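Local coordinates for DNA repair protein rhp9/CRB2 (Schizosaccharomyces pombe, PDB 2FHD) that recognises methylated histone H4 in a methylation state-specific way through tandem Tudor domains, in the DNA repair response, at the interface of chains A and B. Residues are numbered along the deposited sequence; one frame, centred on the assembly and turned at random. Chains: chain A/B, DNA repair protein rhp9/CRB2.

Contact 1: the interface of chains A and B. Residues chain A 35-36; chain B 20, 24, 73, 77, 123.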
loop_
_atom_site.group_PDB
_atom_site.type_symbol
_atom_site.label_atom_id
_atom_site.label_comp_id
_atom_site.label_asym_id
_atom_site.label_seq_id
_atom_site.Cartn_x
_atom_site.Cartn_y
_atom_site.Cartn_z
ATOM N N ALA A 35 -18.177 -6.265 -3.161
ATOM C CA ALA A 35 -19.145 -6.960 -2.271
ATOM C C ALA A 35 -20.583 -6.481 -2.379
ATOM O O ALA A 35 -21.521 -7.118 -1.903
ATOM C CB ALA A 35 -18.688 -6.853 -0.857
ATOM N N VAL A 36 -20.748 -5.384 -3.092
ATOM C CA VAL A 36 -21.897 -4.496 -3.008
ATOM C C VAL A 36 -22.515 -4.168 -4.387
ATOM O O VAL A 36 -23.631 -3.648 -4.430
ATOM C CB VAL A 36 -21.405 -3.182 -2.350
ATOM C CG1 VAL A 36 -21.548 -1.958 -3.257
ATOM C CG2 VAL A 36 -21.996 -3.034 -0.968
ATOM N N PRO B 20 -15.883 -3.057 -1.209
ATOM C CA PRO B 20 -15.365 -1.912 -0.442
ATOM C C PRO B 20 -15.358 -2.193 1.078
ATOM O O PRO B 20 -16.081 -3.055 1.605
ATOM C CB PRO B 20 -16.277 -0.750 -0.825
ATOM C CG PRO B 20 -17.438 -1.319 -1.565
ATOM C CD PRO B 20 -17.262 -2.833 -1.660
ATOM N N TYR B 24 -20.430 -5.130 7.312
ATOM C CA TYR B 24 -21.403 -6.039 6.738
ATOM C C TYR B 24 -21.893 -6.993 7.830
ATOM O O TYR B 24 -21.240 -7.169 8.849
ATOM C CB TYR B 24 -20.815 -6.833 5.547
ATOM C CG TYR B 24 -20.329 -5.981 4.381
ATOM C CD1 TYR B 24 -21.193 -5.565 3.370
ATOM C CD2 TYR B 24 -18.981 -5.594 4.277
ATOM C CE1 TYR B 24 -20.739 -4.794 2.303
ATOM C CE2 TYR B 24 -18.547 -4.809 3.225
ATOM C CZ TYR B 24 -19.399 -4.431 2.231
ATOM O OH TYR B 24 -18.913 -3.631 1.174
ATOM N N THR B 73 -28.128 -3.082 -0.223
ATOM C CA THR B 73 -27.810 -3.457 -1.622
ATOM C C THR B 73 -29.047 -3.373 -2.538
ATOM O O THR B 73 -28.926 -3.346 -3.733
ATOM C CB THR B 73 -27.066 -4.822 -1.736
ATOM O OG1 THR B 73 -27.876 -5.826 -1.154
ATOM C CG2 THR B 73 -25.778 -4.804 -1.004
ATOM N N LYS B 77 -26.663 3.535 -3.707
ATOM C CA LYS B 77 -25.598 3.935 -2.825
ATOM C C LYS B 77 -26.072 5.106 -1.952
ATOM O O LYS B 77 -25.282 5.799 -1.302
ATOM C CB LYS B 77 -24.327 4.211 -3.652
ATOM C CG LYS B 77 -23.725 2.848 -4.252
ATOM C CD LYS B 77 -22.434 3.032 -5.108
ATOM C CE LYS B 77 -21.862 1.697 -5.615
ATOM N NZ LYS B 77 -20.606 1.266 -4.910
ATOM N N TYR B 123 -25.542 -2.629 4.835
ATOM C CA TYR B 123 -24.113 -2.370 5.081
ATOM C C TYR B 123 -23.985 -0.962 5.561
ATOM O O TYR B 123 -24.871 -0.171 5.359
ATOM C CB TYR B 123 -23.195 -2.662 3.883
ATOM C CG TYR B 123 -23.477 -1.916 2.642
ATOM C CD1 TYR B 123 -24.487 -2.322 1.769
ATOM C CD2 TYR B 123 -22.698 -0.790 2.300
ATOM C CE1 TYR B 123 -24.716 -1.626 0.557
ATOM C CE2 TYR B 123 -22.918 -0.087 1.112
ATOM C CZ TYR B 123 -23.908 -0.524 0.247
ATOM O OH TYR B 123 -24.138 0.205 -0.877
#
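In the tandem Tudor module, the loop linking strands 23-32 and 41-46 of chain A pushes A:Ala35 and A:Val36 against two tyrosines of chain B: B:Tyr24 on strand 23-33 of the first Tudor domain and B:Tyr123 on strand 122-123 of the second. Tudor domains of this family use an aromatic cage for methylated lysine, and B:Tyr24 may belong to it. A:Val36 does most of the work, burying 92 Å². Its CG2 methyl sits over one face of B:Tyr123, displaced toward the phenol end of the ring, 3.4 Å from CZ. The same methyl meets B:Tyr24 differently, lying in the ring plane at its edge, 3.9 Å from CE1. The valine torsion is off any staggered position (chi1 118°), so its pose deserves some caution. B:Tyr123 has CG between its backbone N and carbonyl carbon (chi1 59°), which turns a flat face to the valine. An alanine at B:Tyr123 removes the ring face, and A:Val36 CG2 is likely to be left over a gap. A:Ala35 CB packs 3.8 Å from the phenol oxygen OH of B:Tyr24. That hydroxyl donates to the backbone O of B:Pro20 at 2.9 Å, 33° out of the carbonyl plane, which helps fix the ring. B:Thr73 CG2 flanks A:Val36 CG2 at 4.2 Å. The amine nitrogen NZ of B:Lys77 lies 3.7 Å from the other methyl, CG1 of A:Val36.

Contact 2: the interface of chains A and B. Residues chain A 36-37; chain B 20, 77.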
loop_
_atom_site.group_PDB
_atom_site.type_symbol
_atom_site.label_atom_id
_atom_site.label_comp_id
_atom_site.label_asym_id
_atom_site.label_seq_id
_atom_site.Cartn_x
_atom_site.Cartn_y
_atom_site.Cartn_z
ATOM N N VAL A 36 -20.748 -5.384 -3.092
ATOM C CA VAL A 36 -21.897 -4.496 -3.008
ATOM C C VAL A 36 -22.515 -4.168 -4.387
ATOM O O VAL A 36 -23.631 -3.648 -4.430
ATOM C CB VAL A 36 -21.405 -3.182 -2.350
ATOM C CG1 VAL A 36 -21.548 -1.958 -3.257
ATOM C CG2 VAL A 36 -21.996 -3.034 -0.968
ATOM N N THR A 37 -21.790 -4.405 -5.497
ATOM C CA THR A 37 -22.403 -4.294 -6.843
ATOM C C THR A 37 -22.008 -5.465 -7.741
ATOM O O THR A 37 -20.977 -6.109 -7.546
ATOM C CB THR A 37 -22.074 -2.925 -7.577
ATOM O OG1 THR A 37 -20.648 -2.765 -7.697
ATOM C CG2 THR A 37 -22.650 -1.704 -6.814
ATOM N N PRO B 20 -15.883 -3.057 -1.209
ATOM C CA PRO B 20 -15.365 -1.912 -0.442
ATOM C C PRO B 20 -15.358 -2.193 1.078
ATOM O O PRO B 20 -16.081 -3.055 1.605
ATOM C CB PRO B 20 -16.277 -0.750 -0.825
ATOM C CG PRO B 20 -17.438 -1.319 -1.565
ATOM C CD PRO B 20 -17.262 -2.833 -1.660
ATOM N N LYS B 77 -26.663 3.535 -3.707
ATOM C CA LYS B 77 -25.598 3.935 -2.825
ATOM C C LYS B 77 -26.072 5.106 -1.952
ATOM O O LYS B 77 -25.282 5.799 -1.302
ATOM C CB LYS B 77 -24.327 4.211 -3.652
ATOM C CG LYS B 77 -23.725 2.848 -4.252
ATOM C CD LYS B 77 -22.434 3.032 -5.108
ATOM C CE LYS B 77 -21.862 1.697 -5.615
ATOM N NZ LYS B 77 -20.606 1.266 -4.910
#
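A:Thr37 and B:Lys77 meet with their side chains at about a right angle, the threonine methyl pointing at the far end of the lysine chain. The touching pair is A:Thr37 CG2 and B:Lys77 CE, 3.7 Å apart, a plain van der Waals contact. The amine nitrogen NZ of B:Lys77 is a little more distant, 4.1 Å from A:Thr37 CG2, so the methyl addresses the last methylene and the amine together and not the middle of the chain. The threonine torsion decides which branch does this: with OG1 between the backbone N and the carbonyl carbon (chi1 58°), CG2 falls beside the backbone N and looks toward chain B. The hydroxyl is turned aside, its OG1 4.9 Å from B:Lys77 NZ.

B:Lys77 comes from a loop of chain B, between the strands that span 69-72 and 80-86 in chain A. Its chain runs extended through chi2 and chi3, then bends at the last torsion (chi4 -107°), swinging NZ toward the tip of A:Val36 after CE has passed the threonine. The CG1 methyl of A:Val36, already in touch with that nitrogen, lies 3.7 Å from A:Thr37 CG2. The two methyls of neighbouring residues therefore form a small apolar step against which the lysine end rests. On the other flank of the valine, ring carbon CD of B:Pro20, which follows a cis peptide bond, comes within 4.2 Å of A:Val36 CB and closes that side loosely.

Only 84 Å² is hidden here in all, a thin patch made mainly of carbon contacts. The carbon part of the lysine end and its amine nitrogen both pack against methyl groups. The site lends shape to the margin of the contact between two copies of Crb2 in the crystal, a pairing that may owe more to packing than to the protein's work in the cell.

Contact 1 and contact 2 are two faces of one small patch, their C-alpha centres about 4 Å apart, and they share A:Val36, B:Pro20 and B:Lys77. A single loop of chain A, carrying three consecutive residues, supplies the chain A residues described in both. Chain B answers with pieces from both Tudor ranges, so the intruding loop meets the two domains together. Contact 1 is the aromatic core and contact 2 its lysine-lined margin. The interface is not an exact two-fold, so the two copies need not make the same contacts, and this arrangement within the six-copy assembly may reflect crystal packing.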